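Local coordinates for alpha-actinin-like protein 1 (Schizosaccharomyces pombe, PDB 5BVR) that binds actin filaments through its paired calponin-homology domains and helps form and organise the actin ring used in cytokinesis and septation, at residues R59-P64 / L71-K76; K196-P201 / F228-T233; P201-V206 / M221-E226. All blocks are in the same frame, centred on the assembly; numbering follows the deposited sequence.

Contact 1: R59-P64 / L71-K76; sequences RYNRNP and LENVNK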
ATOM      1  N   ARG A  59      22.839  -8.597  12.391  1.00 28.83           N
ATOM      2  CA  ARG A  59      23.421  -9.523  11.435  1.00 34.07           C
ATOM      3  C   ARG A  59      22.452 -10.636  11.037  1.00 27.39           C
ATOM      4  O   ARG A  59      21.588 -11.046  11.803  1.00 28.02           O
ATOM      5  CB  ARG A  59      24.759 -10.075  11.939  1.00 42.61           C
ATOM      6  CG  ARG A  59      25.939  -9.457  11.185  1.00 56.84           C
ATOM      7  CD  ARG A  59      27.289  -9.883  11.727  1.00 68.56           C
ATOM      8  NE  ARG A  59      27.254 -11.237  12.273  1.00 76.78           N
ATOM      9  CZ  ARG A  59      27.239 -11.538  13.571  1.00 80.28           C
ATOM     10  NH1 ARG A  59      27.272 -10.586  14.496  1.00 81.58           N
ATOM     11  NH2 ARG A  59      27.200 -12.810  13.946  1.00 80.58           N
ATOM     12  N   TYR A  60      22.580 -11.079   9.800  1.00 25.89           N
ATOM     13  CA  TYR A  60      21.790 -12.199   9.304  1.00 21.79           C
ATOM     14  C   TYR A  60      22.596 -12.852   8.207  1.00 23.77           C
ATOM     15  O   TYR A  60      23.692 -12.388   7.883  1.00 28.48           O
ATOM     16  CB  TYR A  60      20.426 -11.732   8.799  1.00 21.07           C
ATOM     17  CG  TYR A  60      20.498 -10.675   7.733  1.00 18.89           C
ATOM     18  CD1 TYR A  60      20.529  -9.330   8.075  1.00 23.00           C
ATOM     19  CD2 TYR A  60      20.543 -11.002   6.385  1.00 23.75           C
ATOM     20  CE1 TYR A  60      20.597  -8.345   7.110  1.00 26.55           C
ATOM     21  CE2 TYR A  60      20.596 -10.022   5.410  1.00 27.10           C
ATOM     22  CZ  TYR A  60      20.627  -8.687   5.782  1.00 26.78           C
ATOM     23  OH  TYR A  60      20.684  -7.678   4.845  1.00 32.38           O
ATOM     24  N   ASN A  61      22.096 -13.954   7.663  1.00 24.39           N
ATOM     25  CA  ASN A  61      22.840 -14.714   6.669  1.00 21.75           C
ATOM     26  C   ASN A  61      22.666 -14.068   5.302  1.00 25.32           C
ATOM     27  O   ASN A  61      21.580 -14.083   4.746  1.00 23.15           O
ATOM     28  CB  ASN A  61      22.360 -16.160   6.642  1.00 26.38           C
ATOM     29  CG  ASN A  61      22.379 -16.812   8.010  1.00 29.88           C
ATOM     30  OD1 ASN A  61      23.407 -16.827   8.693  1.00 32.92           O
ATOM     31  ND2 ASN A  61      21.239 -17.357   8.419  1.00 28.86           N
ATOM     32  N   ARG A  62      23.735 -13.495   4.760  1.00 27.28           N
ATOM     33  CA  ARG A  62      23.653 -12.776   3.490  1.00 26.53           C
ATOM     34  C   ARG A  62      23.886 -13.683   2.271  1.00 24.96           C
ATOM     35  O   ARG A  62      23.669 -13.254   1.134  1.00 32.47           O
ATOM     36  CB  ARG A  62      24.631 -11.589   3.499  1.00 32.99           C
ATOM     37  CG  ARG A  62      24.331 -10.582   4.604  1.00 40.24           C
ATOM     38  CD  ARG A  62      25.249  -9.370   4.562  1.00 49.47           C
ATOM     39  NE  ARG A  62      25.127  -8.633   3.308  1.00 53.52           N
ATOM     40  CZ  ARG A  62      25.944  -7.655   2.931  1.00 56.75           C
ATOM     41  NH1 ARG A  62      26.958  -7.289   3.710  1.00 56.11           N
ATOM     42  NH2 ARG A  62      25.752  -7.049   1.767  1.00 55.58           N
ATOM     43  N   ASN A  63      24.316 -14.923   2.512  1.00 31.36           N
ATOM     44  CA  ASN A  63      24.457 -15.928   1.464  1.00 33.87           C
ATOM     45  C   ASN A  63      23.800 -17.231   1.916  1.00 34.44           C
ATOM     46  O   ASN A  63      24.464 -18.248   2.090  1.00 34.11           O
ATOM     47  CB  ASN A  63      25.954 -16.150   1.168  1.00 42.51           C
ATOM     48  CG  ASN A  63      26.372 -15.680  -0.218  1.00 53.48           C
ATOM     49  OD1 ASN A  63      25.638 -14.982  -0.912  1.00 58.46           O
ATOM     50  ND2 ASN A  63      27.583 -16.066  -0.619  1.00 60.76           N
ATOM     51  N   PRO A  64      22.478 -17.207   2.117  1.00 24.47           N
ATOM     52  CA  PRO A  64      21.772 -18.331   2.741  1.00 28.29           C
ATOM     53  C   PRO A  64      21.472 -19.430   1.739  1.00 34.37           C
ATOM     54  O   PRO A  64      20.315 -19.698   1.387  1.00 29.98           O
ATOM     55  CB  PRO A  64      20.487 -17.682   3.251  1.00 26.79           C
ATOM     56  CG  PRO A  64      20.217 -16.626   2.258  1.00 23.30           C
ATOM     57  CD  PRO A  64      21.567 -16.073   1.877  1.00 24.05           C
ATOM     58  N   LEU A  71      15.665 -20.403   6.800  1.00 19.16           N
ATOM     59  CA  LEU A  71      14.773 -20.472   7.936  1.00 16.24           C
ATOM     60  C   LEU A  71      15.235 -19.533   9.053  1.00 15.26           C
ATOM     61  O   LEU A  71      14.419 -18.828   9.633  1.00 18.19           O
ATOM     62  CB  LEU A  71      14.647 -21.898   8.460  1.00 17.43           C
ATOM     63  CG  LEU A  71      13.907 -22.868   7.528  1.00 18.25           C
ATOM     64  CD1 LEU A  71      14.167 -24.304   7.964  1.00 18.46           C
ATOM     65  CD2 LEU A  71      12.406 -22.606   7.493  1.00 18.34           C
ATOM     66  N   GLU A  72      16.537 -19.479   9.320  1.00 17.43           N
ATOM     67  CA  GLU A  72      17.049 -18.578  10.348  1.00 16.91           C
ATOM     68  C   GLU A  72      16.701 -17.131  10.030  1.00 16.98           C
ATOM     69  O   GLU A  72      16.254 -16.380  10.910  1.00 20.48           O
ATOM     70  CB  GLU A  72      18.575 -18.711  10.501  1.00 18.87           C
ATOM     71  CG  GLU A  72      19.048 -19.921  11.263  1.00 28.67           C
ATOM     72  CD  GLU A  72      20.562 -20.023  11.268  1.00 32.48           C
ATOM     73  OE1 GLU A  72      21.228 -19.106  10.742  1.00 30.55           O
ATOM     74  OE2 GLU A  72      21.077 -21.028  11.779  1.00 33.68           O
ATOM     75  N   ASN A  73      16.922 -16.735   8.778  1.00 18.20           N
ATOM     76  CA  ASN A  73      16.616 -15.368   8.358  1.00 17.14           C
ATOM     77  C   ASN A  73      15.141 -15.065   8.511  1.00 17.25           C
ATOM     78  O   ASN A  73      14.768 -14.038   9.067  1.00 17.55           O
ATOM     79  CB  ASN A  73      17.030 -15.078   6.906  1.00 18.44           C
ATOM     80  CG  ASN A  73      18.539 -14.935   6.727  1.00 19.35           C
ATOM     81  OD1 ASN A  73      19.297 -14.846   7.694  1.00 20.72           O
ATOM     82  ND2 ASN A  73      18.966 -14.874   5.482  1.00 21.89           N
ATOM     83  N   VAL A  74      14.292 -15.960   8.031  1.00 16.92           N
ATOM     84  CA  VAL A  74      12.877 -15.685   8.101  1.00 15.84           C
ATOM     85  C   VAL A  74      12.407 -15.638   9.561  1.00 16.27           C
ATOM     86  O   VAL A  74      11.580 -14.793   9.929  1.00 16.62           O
ATOM     87  CB  VAL A  74      12.077 -16.720   7.286  1.00 16.05           C
ATOM     88  CG1 VAL A  74      10.603 -16.531   7.505  1.00 15.51           C
ATOM     89  CG2 VAL A  74      12.385 -16.589   5.816  1.00 17.70           C
ATOM     90  N   ASN A  75      12.928 -16.546  10.383  1.00 17.77           N
ATOM     91  CA  ASN A  75      12.563 -16.584  11.783  1.00 16.72           C
ATOM     92  C   ASN A  75      12.963 -15.264  12.466  1.00 19.38           C
ATOM     93  O   ASN A  75      12.212 -14.737  13.279  1.00 19.49           O
ATOM     94  CB  ASN A  75      13.205 -17.787  12.470  1.00 19.64           C
ATOM     95  CG  ASN A  75      12.766 -17.949  13.904  1.00 26.41           C
ATOM     96  OD1 ASN A  75      11.602 -18.214  14.186  1.00 33.54           O
ATOM     97  ND2 ASN A  75      13.707 -17.804  14.824  1.00 29.18           N
ATOM     98  N   LYS A  76      14.128 -14.726  12.108  1.00 18.21           N
ATOM     99  CA  LYS A  76      14.547 -13.414  12.618  1.00 18.62           C
ATOM    100  C   LYS A  76      13.501 -12.348  12.296  1.00 19.12           C
ATOM    101  O   LYS A  76      13.107 -11.566  13.161  1.00 20.21           O
ATOM    102  CB  LYS A  76      15.902 -13.027  12.010  1.00 17.45           C
ATOM    103  CG  LYS A  76      16.433 -11.692  12.436  1.00 22.02           C
ATOM    104  CD  LYS A  76      17.791 -11.470  11.803  1.00 30.32           C
ATOM    105  CE  LYS A  76      18.316 -10.092  12.060  1.00 38.55           C
ATOM    106  NZ  LYS A  76      18.788  -9.998  13.465  1.00 46.86           N
TER
HETATM  107  O   HOH W   1      24.265 -18.543  10.867  1.00 48.37           O
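The side-chain amide of N73 grips both backbone polar groups of N61, its N-H and its carbonyl. OD1 of N73 accepts the N61 N-H, N to OD1 2.9 Å, while its ND2 donates a hydrogen bond to N61 O, ND2 to O 2.8 Å and nearly straight at 164°. Both bonds lie in the plane of the accepting carbonyl, on a lone pair, so together they fix the amide's rotation and which end is oxygen. The side chain of N61 points toward the helix and crosses E72 at about a right angle: ND2 donates to E72 OE1 at 2.9 Å, using the carboxylate's anti lone pair, and a water bridges N61 OD1 to the same OE1. The two planar groups stand 40° apart.

One turn on, K76 runs out extended, CG anti to its backbone N (chi1 179°), and bends only at chi4. Its CE lies 3.4 Å from R59 O, with NZ making a weak bond to that oxygen; the stronger partner of NZ is L57 O. CB of Y60 packs at 3.5 Å from N73 OD1, and its ring turns away toward I46 and Q47. N61 ND2 and N73 ND2 each have a further hydrogen bond, to H69 O and D41 O, which helps hold both amides. The contact folds the loop after helix 43-53 back onto helix 67-83 in the first calponin-homology domain, with helix 93-97 against L71, V74 and N75.

Contact 2: K196-P201 / F228-T233; sequences KSIGIP and FHAFST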
ATOM      1  N   LYS A 196       3.018  12.194 -11.176  1.00 21.38           N
ATOM      2  CA  LYS A 196       3.933  13.155 -11.816  1.00 24.16           C
ATOM      3  C   LYS A 196       4.135  14.432 -11.005  1.00 30.33           C
ATOM      4  O   LYS A 196       5.226  15.010 -11.020  1.00 29.70           O
ATOM      5  CB  LYS A 196       3.432  13.485 -13.218  1.00 33.51           C
ATOM      6  CG  LYS A 196       4.304  14.461 -13.982  1.00 52.57           C
ATOM      7  CD  LYS A 196       3.757  14.707 -15.383  1.00 60.81           C
ATOM      8  CE  LYS A 196       4.627  15.685 -16.156  1.00 63.80           C
ATOM      9  NZ  LYS A 196       4.749  16.991 -15.450  1.00 64.00           N
ATOM     10  N   SER A 197       3.099  14.879 -10.307  1.00 25.10           N
ATOM     11  CA  SER A 197       3.123  16.187  -9.670  1.00 24.50           C
ATOM     12  C   SER A 197       3.164  16.106  -8.149  1.00 28.63           C
ATOM     13  O   SER A 197       3.556  17.074  -7.488  1.00 29.64           O
ATOM     14  CB  SER A 197       1.923  17.036 -10.102  1.00 27.02           C
ATOM     15  OG  SER A 197       1.956  17.294 -11.494  1.00 33.34           O
ATOM     16  N   ILE A 198       2.772  14.967  -7.587  1.00 24.68           N
ATOM     17  CA  ILE A 198       2.644  14.859  -6.140  1.00 22.15           C
ATOM     18  C   ILE A 198       3.537  13.747  -5.571  1.00 23.71           C
ATOM     19  O   ILE A 198       3.595  13.561  -4.354  1.00 28.59           O
ATOM     20  CB  ILE A 198       1.172  14.685  -5.706  1.00 21.48           C
ATOM     21  CG1 ILE A 198       0.273  15.587  -6.556  1.00 24.13           C
ATOM     22  CG2 ILE A 198       1.009  14.989  -4.192  1.00 25.30           C
ATOM     23  CD1 ILE A 198      -1.204  15.540  -6.247  1.00 26.45           C
ATOM     24  N   GLY A 199       4.249  13.034  -6.443  1.00 23.58           N
ATOM     25  CA  GLY A 199       5.171  11.983  -6.013  1.00 22.91           C
ATOM     26  C   GLY A 199       4.518  10.737  -5.429  1.00 20.68           C
ATOM     27  O   GLY A 199       5.169   9.956  -4.716  1.00 25.96           O
ATOM     28  N   ILE A 200       3.232  10.551  -5.703  1.00 19.61           N
ATOM     29  CA  ILE A 200       2.503   9.402  -5.188  1.00 19.39           C
ATOM     30  C   ILE A 200       2.721   8.205  -6.135  1.00 21.31           C
ATOM     31  O   ILE A 200       2.316   8.262  -7.293  1.00 21.75           O
ATOM     32  CB  ILE A 200       1.010   9.730  -5.067  1.00 17.93           C
ATOM     33  CG1 ILE A 200       0.782  10.744  -3.933  1.00 19.92           C
ATOM     34  CG2 ILE A 200       0.192   8.460  -4.823  1.00 18.50           C
ATOM     35  CD1 ILE A 200      -0.576  11.472  -3.977  1.00 19.78           C
ATOM     36  N   PRO A 201       3.339   7.120  -5.642  1.00 19.84           N
ATOM     37  CA  PRO A 201       3.651   6.005  -6.542  1.00 18.07           C
ATOM     38  C   PRO A 201       2.397   5.318  -7.046  1.00 18.14           C
ATOM     39  O   PRO A 201       1.413   5.201  -6.321  1.00 17.27           O
ATOM     40  CB  PRO A 201       4.449   5.050  -5.648  1.00 18.98           C
ATOM     41  CG  PRO A 201       3.943   5.287  -4.284  1.00 22.12           C
ATOM     42  CD  PRO A 201       3.649   6.786  -4.238  1.00 20.74           C
ATOM     43  N   PHE A 228      -2.883  10.312   1.758  1.00 15.09           N
ATOM     44  CA  PHE A 228      -2.866  10.880   3.096  1.00 16.09           C
ATOM     45  C   PHE A 228      -1.457  11.326   3.488  1.00 15.85           C
ATOM     46  O   PHE A 228      -1.239  12.457   3.964  1.00 17.04           O
ATOM     47  CB  PHE A 228      -3.349   9.873   4.136  1.00 16.21           C
ATOM     48  CG  PHE A 228      -3.234  10.390   5.537  1.00 17.19           C
ATOM     49  CD1 PHE A 228      -4.242  11.187   6.072  1.00 17.31           C
ATOM     50  CD2 PHE A 228      -2.085  10.176   6.294  1.00 17.84           C
ATOM     51  CE1 PHE A 228      -4.126  11.717   7.353  1.00 16.82           C
ATOM     52  CE2 PHE A 228      -1.977  10.699   7.577  1.00 17.73           C
ATOM     53  CZ  PHE A 228      -3.009  11.476   8.098  1.00 18.98           C
ATOM     54  N   HIS A 229      -0.482  10.441   3.333  1.00 15.89           N
ATOM     55  CA  HIS A 229       0.862  10.788   3.800  1.00 15.70           C
ATOM     56  C   HIS A 229       1.486  11.878   2.935  1.00 17.26           C
ATOM     57  O   HIS A 229       2.111  12.828   3.460  1.00 18.18           O
ATOM     58  CB  HIS A 229       1.777   9.572   3.854  1.00 18.00           C
ATOM     59  CG  HIS A 229       1.426   8.599   4.935  1.00 15.56           C
ATOM     60  ND1 HIS A 229       1.576   8.891   6.277  1.00 17.19           N
ATOM     61  CD2 HIS A 229       0.882   7.361   4.875  1.00 15.26           C
ATOM     62  CE1 HIS A 229       1.177   7.852   6.994  1.00 20.29           C
ATOM     63  NE2 HIS A 229       0.755   6.912   6.166  1.00 18.34           N
ATOM     64  N   ALA A 230       1.324  11.795   1.621  1.00 16.63           N
ATOM     65  CA  ALA A 230       1.934  12.806   0.763  1.00 16.51           C
ATOM     66  C   ALA A 230       1.281  14.161   0.959  1.00 16.63           C
ATOM     67  O   ALA A 230       1.975  15.170   1.118  1.00 17.68           O
ATOM     68  CB  ALA A 230       1.868  12.381  -0.704  1.00 19.44           C
ATOM     69  N   PHE A 231      -0.053  14.191   0.943  1.00 17.67           N
ATOM     70  CA  PHE A 231      -0.752  15.460   1.079  1.00 17.19           C
ATOM     71  C   PHE A 231      -0.397  16.090   2.424  1.00 17.02           C
ATOM     72  O   PHE A 231      -0.129  17.293   2.510  1.00 19.08           O
ATOM     73  CB  PHE A 231      -2.275  15.291   0.989  1.00 16.18           C
ATOM     74  CG  PHE A 231      -2.802  14.991  -0.385  1.00 19.71           C
ATOM     75  CD1 PHE A 231      -1.983  14.763  -1.472  1.00 20.51           C
ATOM     76  CD2 PHE A 231      -4.171  14.984  -0.573  1.00 22.08           C
ATOM     77  CE1 PHE A 231      -2.530  14.505  -2.731  1.00 22.68           C
ATOM     78  CE2 PHE A 231      -4.718  14.739  -1.827  1.00 20.28           C
ATOM     79  CZ  PHE A 231      -3.886  14.499  -2.900  1.00 21.13           C
ATOM     80  N   SER A 232      -0.452  15.282   3.481  1.00 17.24           N
ATOM     81  CA  SER A 232      -0.197  15.801   4.821  1.00 17.04           C
ATOM     82  C   SER A 232       1.215  16.383   4.932  1.00 19.21           C
ATOM     83  O   SER A 232       1.428  17.436   5.521  1.00 19.66           O
ATOM     84  CB  SER A 232      -0.413  14.734   5.880  1.00 18.61           C
ATOM     85  OG  SER A 232      -1.768  14.283   5.899  1.00 20.98           O
ATOM     86  N   THR A 233       2.188  15.683   4.374  1.00 18.99           N
ATOM     87  CA  THR A 233       3.574  16.128   4.423  1.00 19.30           C
ATOM     88  C   THR A 233       3.753  17.398   3.626  1.00 18.47           C
ATOM     89  O   THR A 233       4.383  18.356   4.096  1.00 21.48           O
ATOM     90  CB  THR A 233       4.488  15.020   3.904  1.00 19.92           C
ATOM     91  OG1 THR A 233       4.387  13.909   4.799  1.00 21.31           O
ATOM     92  CG2 THR A 233       5.943  15.480   3.825  1.00 19.88           C
TER
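In the second calponin-homology domain, the C-terminal end of helix 183-198 turns into a loop against helix 217-234, and this contact is the apolar seam between them. G199, with phi 69°, takes the chain out of helical geometry, so I198 and I200 both aim their side chains at the same turn of the facing helix. I198 places CG2 at the edge of the F231 ring, near its plane, 3.9 Å from CE1, and its extended chi2 (-180°) carries CD1 out to that same ring carbon. The side chains of I200 and F231 cross at about a right angle, with I200 CD1 3.8 Å from F231 CE1, so CE1 is the atom on which the two isoleucines converge. Beside it, the small A230 lets the backbones close in: I200 CG1 sits 3.8 Å from A230 CB, and the CA atoms of these two residues are 6.9 Å apart. The contact is purely van der Waals between these side chains. F231 stacks its ring on H168, a zinc ligand. Helix 159-168 packs against the seam as well, bringing I165 to I198 and L164 and Q167 to F231.

Contact 3: P201-V206 / M221-E226; sequences PRLIEV and MTYVAE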
ATOM      1  N   PRO A 201       3.339   7.120  -5.642  1.00 19.84           N
ATOM      2  CA  PRO A 201       3.651   6.005  -6.542  1.00 18.07           C
ATOM      3  C   PRO A 201       2.397   5.318  -7.046  1.00 18.14           C
ATOM      4  O   PRO A 201       1.413   5.201  -6.321  1.00 17.27           O
ATOM      5  CB  PRO A 201       4.449   5.050  -5.648  1.00 18.98           C
ATOM      6  CG  PRO A 201       3.943   5.287  -4.284  1.00 22.12           C
ATOM      7  CD  PRO A 201       3.649   6.786  -4.238  1.00 20.74           C
ATOM      8  N   ARG A 202       2.464   4.840  -8.280  1.00 19.85           N
ATOM      9  CA  ARG A 202       1.330   4.204  -8.927  1.00 23.06           C
ATOM     10  C   ARG A 202       1.210   2.754  -8.474  1.00 19.58           C
ATOM     11  O   ARG A 202       1.662   1.839  -9.176  1.00 25.32           O
ATOM     12  CB  ARG A 202       1.523   4.266 -10.433  1.00 31.68           C
ATOM     13  CG  ARG A 202       0.410   3.643 -11.240  1.00 44.37           C
ATOM     14  CD  ARG A 202       0.796   3.607 -12.698  1.00 51.33           C
ATOM     15  NE  ARG A 202       0.908   4.966 -13.206  1.00 53.34           N
ATOM     16  CZ  ARG A 202      -0.093   5.641 -13.759  1.00 48.50           C
ATOM     17  NH1 ARG A 202      -1.287   5.085 -13.909  1.00 55.05           N
ATOM     18  NH2 ARG A 202       0.108   6.876 -14.177  1.00 46.27           N
ATOM     19  N   LEU A 203       0.611   2.536  -7.314  1.00 17.05           N
ATOM     20  CA  LEU A 203       0.532   1.200  -6.747  1.00 17.21           C
ATOM     21  C   LEU A 203      -0.544   0.320  -7.373  1.00 18.80           C
ATOM     22  O   LEU A 203      -0.488  -0.892  -7.190  1.00 19.71           O
ATOM     23  CB  LEU A 203       0.301   1.256  -5.228  1.00 15.74           C
ATOM     24  CG  LEU A 203       1.382   2.008  -4.445  1.00 15.83           C
ATOM     25  CD1 LEU A 203       1.126   1.859  -2.957  1.00 17.12           C
ATOM     26  CD2 LEU A 203       2.820   1.535  -4.760  1.00 18.54           C
ATOM     27  N   ILE A 204      -1.535   0.928  -8.035  1.00 19.47           N
ATOM     28  CA  ILE A 204      -2.625   0.185  -8.669  1.00 19.17           C
ATOM     29  C   ILE A 204      -2.806   0.652 -10.099  1.00 19.69           C
ATOM     30  O   ILE A 204      -2.570   1.807 -10.422  1.00 20.60           O
ATOM     31  CB  ILE A 204      -3.949   0.302  -7.886  1.00 20.10           C
ATOM     32  CG1 ILE A 204      -4.412   1.754  -7.773  1.00 21.28           C
ATOM     33  CG2 ILE A 204      -3.807  -0.319  -6.537  1.00 25.89           C
ATOM     34  CD1 ILE A 204      -5.734   1.914  -7.033  1.00 28.74           C
ATOM     35  N   GLU A 205      -3.208  -0.274 -10.959  1.00 20.51           N
ATOM     36  CA  GLU A 205      -3.463   0.052 -12.348  1.00 20.80           C
ATOM     37  C   GLU A 205      -4.900   0.545 -12.465  1.00 19.60           C
ATOM     38  O   GLU A 205      -5.774   0.172 -11.660  1.00 18.72           O
ATOM     39  CB  GLU A 205      -3.298  -1.182 -13.235  1.00 21.11           C
ATOM     40  CG  GLU A 205      -1.992  -1.964 -13.056  1.00 24.56           C
ATOM     41  CD  GLU A 205      -0.824  -1.308 -13.736  1.00 42.54           C
ATOM     42  OE1 GLU A 205      -0.989  -0.181 -14.251  1.00 38.96           O
ATOM     43  OE2 GLU A 205       0.266  -1.930 -13.762  1.00 48.18           O
ATOM     44  N   VAL A 206      -5.143   1.390 -13.458  1.00 21.93           N
ATOM     45  CA  VAL A 206      -6.488   1.875 -13.694  1.00 19.98           C
ATOM     46  C   VAL A 206      -7.473   0.697 -13.803  1.00 19.75           C
ATOM     47  O   VAL A 206      -8.553   0.715 -13.182  1.00 20.82           O
ATOM     48  CB  VAL A 206      -6.526   2.754 -14.963  1.00 21.18           C
ATOM     49  CG1 VAL A 206      -7.961   3.014 -15.422  1.00 23.01           C
ATOM     50  CG2 VAL A 206      -5.768   4.058 -14.695  1.00 23.30           C
ATOM     51  N   MET A 221      -6.887   0.598  -0.106  1.00 13.94           N
ATOM     52  CA  MET A 221      -6.407   1.225   1.117  1.00 14.13           C
ATOM     53  C   MET A 221      -4.917   1.543   1.048  1.00 14.67           C
ATOM     54  O   MET A 221      -4.481   2.607   1.479  1.00 14.87           O
ATOM     55  CB  MET A 221      -6.642   0.329   2.303  1.00 15.58           C
ATOM     56  CG  MET A 221      -8.107   0.196   2.713  1.00 17.56           C
ATOM     57  SD  MET A 221      -8.355  -0.918   4.111  1.00 20.29           S
ATOM     58  CE  MET A 221      -7.392   0.007   5.299  1.00 17.83           C
ATOM     59  N   THR A 222      -4.142   0.606   0.543  1.00 13.17           N
ATOM     60  CA  THR A 222      -2.699   0.803   0.446  1.00 13.89           C
ATOM     61  C   THR A 222      -2.382   2.039  -0.395  1.00 14.50           C
ATOM     62  O   THR A 222      -1.501   2.842  -0.030  1.00 16.30           O
ATOM     63  CB  THR A 222      -2.004  -0.434  -0.153  1.00 14.48           C
ATOM     64  OG1 THR A 222      -2.287  -1.567   0.672  1.00 15.83           O
ATOM     65  CG2 THR A 222      -0.483  -0.262  -0.224  1.00 15.02           C
ATOM     66  N   TYR A 223      -3.062   2.188  -1.533  1.00 13.63           N
ATOM     67  CA  TYR A 223      -2.827   3.283  -2.449  1.00 14.90           C
ATOM     68  C   TYR A 223      -3.358   4.623  -1.866  1.00 13.45           C
ATOM     69  O   TYR A 223      -2.646   5.638  -1.874  1.00 14.39           O
ATOM     70  CB  TYR A 223      -3.443   2.971  -3.824  1.00 14.16           C
ATOM     71  CG  TYR A 223      -3.240   4.070  -4.838  1.00 14.44           C
ATOM     72  CD1 TYR A 223      -1.977   4.499  -5.212  1.00 14.98           C
ATOM     73  CD2 TYR A 223      -4.317   4.663  -5.450  1.00 14.49           C
ATOM     74  CE1 TYR A 223      -1.809   5.530  -6.143  1.00 15.94           C
ATOM     75  CE2 TYR A 223      -4.157   5.687  -6.380  1.00 16.03           C
ATOM     76  CZ  TYR A 223      -2.918   6.109  -6.729  1.00 16.26           C
ATOM     77  OH  TYR A 223      -2.757   7.133  -7.632  1.00 16.77           O
ATOM     78  N   VAL A 224      -4.569   4.616  -1.325  1.00 13.41           N
ATOM     79  CA  VAL A 224      -5.155   5.830  -0.774  1.00 13.77           C
ATOM     80  C   VAL A 224      -4.302   6.331   0.399  1.00 14.79           C
ATOM     81  O   VAL A 224      -4.150   7.550   0.584  1.00 14.04           O
ATOM     82  CB  VAL A 224      -6.598   5.586  -0.343  1.00 13.31           C
ATOM     83  CG1 VAL A 224      -7.130   6.762   0.485  1.00 16.22           C
ATOM     84  CG2 VAL A 224      -7.470   5.360  -1.566  1.00 16.20           C
ATOM     85  N   ALA A 225      -3.715   5.431   1.190  1.00 12.53           N
ATOM     86  CA  ALA A 225      -2.826   5.855   2.282  1.00 13.98           C
ATOM     87  C   ALA A 225      -1.671   6.717   1.759  1.00 15.56           C
ATOM     88  O   ALA A 225      -1.167   7.611   2.483  1.00 15.76           O
ATOM     89  CB  ALA A 225      -2.261   4.645   3.034  1.00 14.89           C
ATOM     90  N   GLU A 226      -1.225   6.482   0.525  1.00 14.95           N
ATOM     91  CA  GLU A 226      -0.153   7.306  -0.063  1.00 16.27           C
ATOM     92  C   GLU A 226      -0.610   8.753  -0.209  1.00 17.02           C
ATOM     93  O   GLU A 226       0.190   9.678  -0.037  1.00 17.28           O
ATOM     94  CB  GLU A 226       0.325   6.802  -1.431  1.00 18.27           C
ATOM     95  CG  GLU A 226       0.946   5.401  -1.415  1.00 17.48           C
ATOM     96  CD  GLU A 226       2.360   5.346  -0.886  1.00 25.78           C
ATOM     97  OE1 GLU A 226       2.980   6.411  -0.713  1.00 26.94           O
ATOM     98  OE2 GLU A 226       2.851   4.220  -0.654  1.00 21.90           O
TER
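A backbone carbonyl points into the edge of a tyrosine ring: P201 O lies in the plane of the Y223 ring, 3.2 Å from CE1, where the positive rim of the ring probably makes the approach favourable. The turn that brings it there is an inverse gamma turn centred on R202, closed by a weak bond from L203 N to P201 O. I204 takes the ring from over one face. Its CG1 stands 4.1 Å from the ring centroid, a CH-pi contact 26° off the normal, and CD1 follows to 3.5 Å from Y223 CD2. To get there CG1 occupies the crowded position between backbone N and carbonyl carbon (chi1 60°). Y223 holds CG anti to its own backbone N (chi1 180°), and its hydroxyl is hydrogen-bonded to that of Y227.

This is the loop after helix 183-198 laid over helix 217-234 in the second calponin-homology domain, on the side that faces helices 11-25 and 101-117 of the first; F191 meets the same ring edge-to-face. L203 CD1 rests against two helix side chains one turn apart, 3.8 Å from T222 CG2 and 3.7 Å from E226 OE2. E226, bent at chi2, turns the flat face of its carboxylate to the proline, P201 CG standing over it 3.7 Å from E226 CD. R202 NH2 turns away to a salt bridge with D192, while T22 touches P201 and L203, and W109 and I112 touch T222.

How the contacts relate
Contacts 2 and 3 form one continuous packing surface in the second calponin-homology domain: they share P201, both lean on helix 217-234, and contact 3 is nested within the loop that contact 2 closes. Their centres are 11 Å apart, and I200 joins them, its CG2 lying 3.8 Å from both E226 CB and Y223 CE1. Contact 1 belongs to the first domain, centred 34 Å from contact 2 and 31 Å from contact 3. That domain also holds the actin-binding region 88-112, which contact 3 meets where T222 touches W109 and I112. The zinc bound by H168 and D235 lies about 4 Å from the F231 side chain; T222 is about 8 Å from a zinc ion.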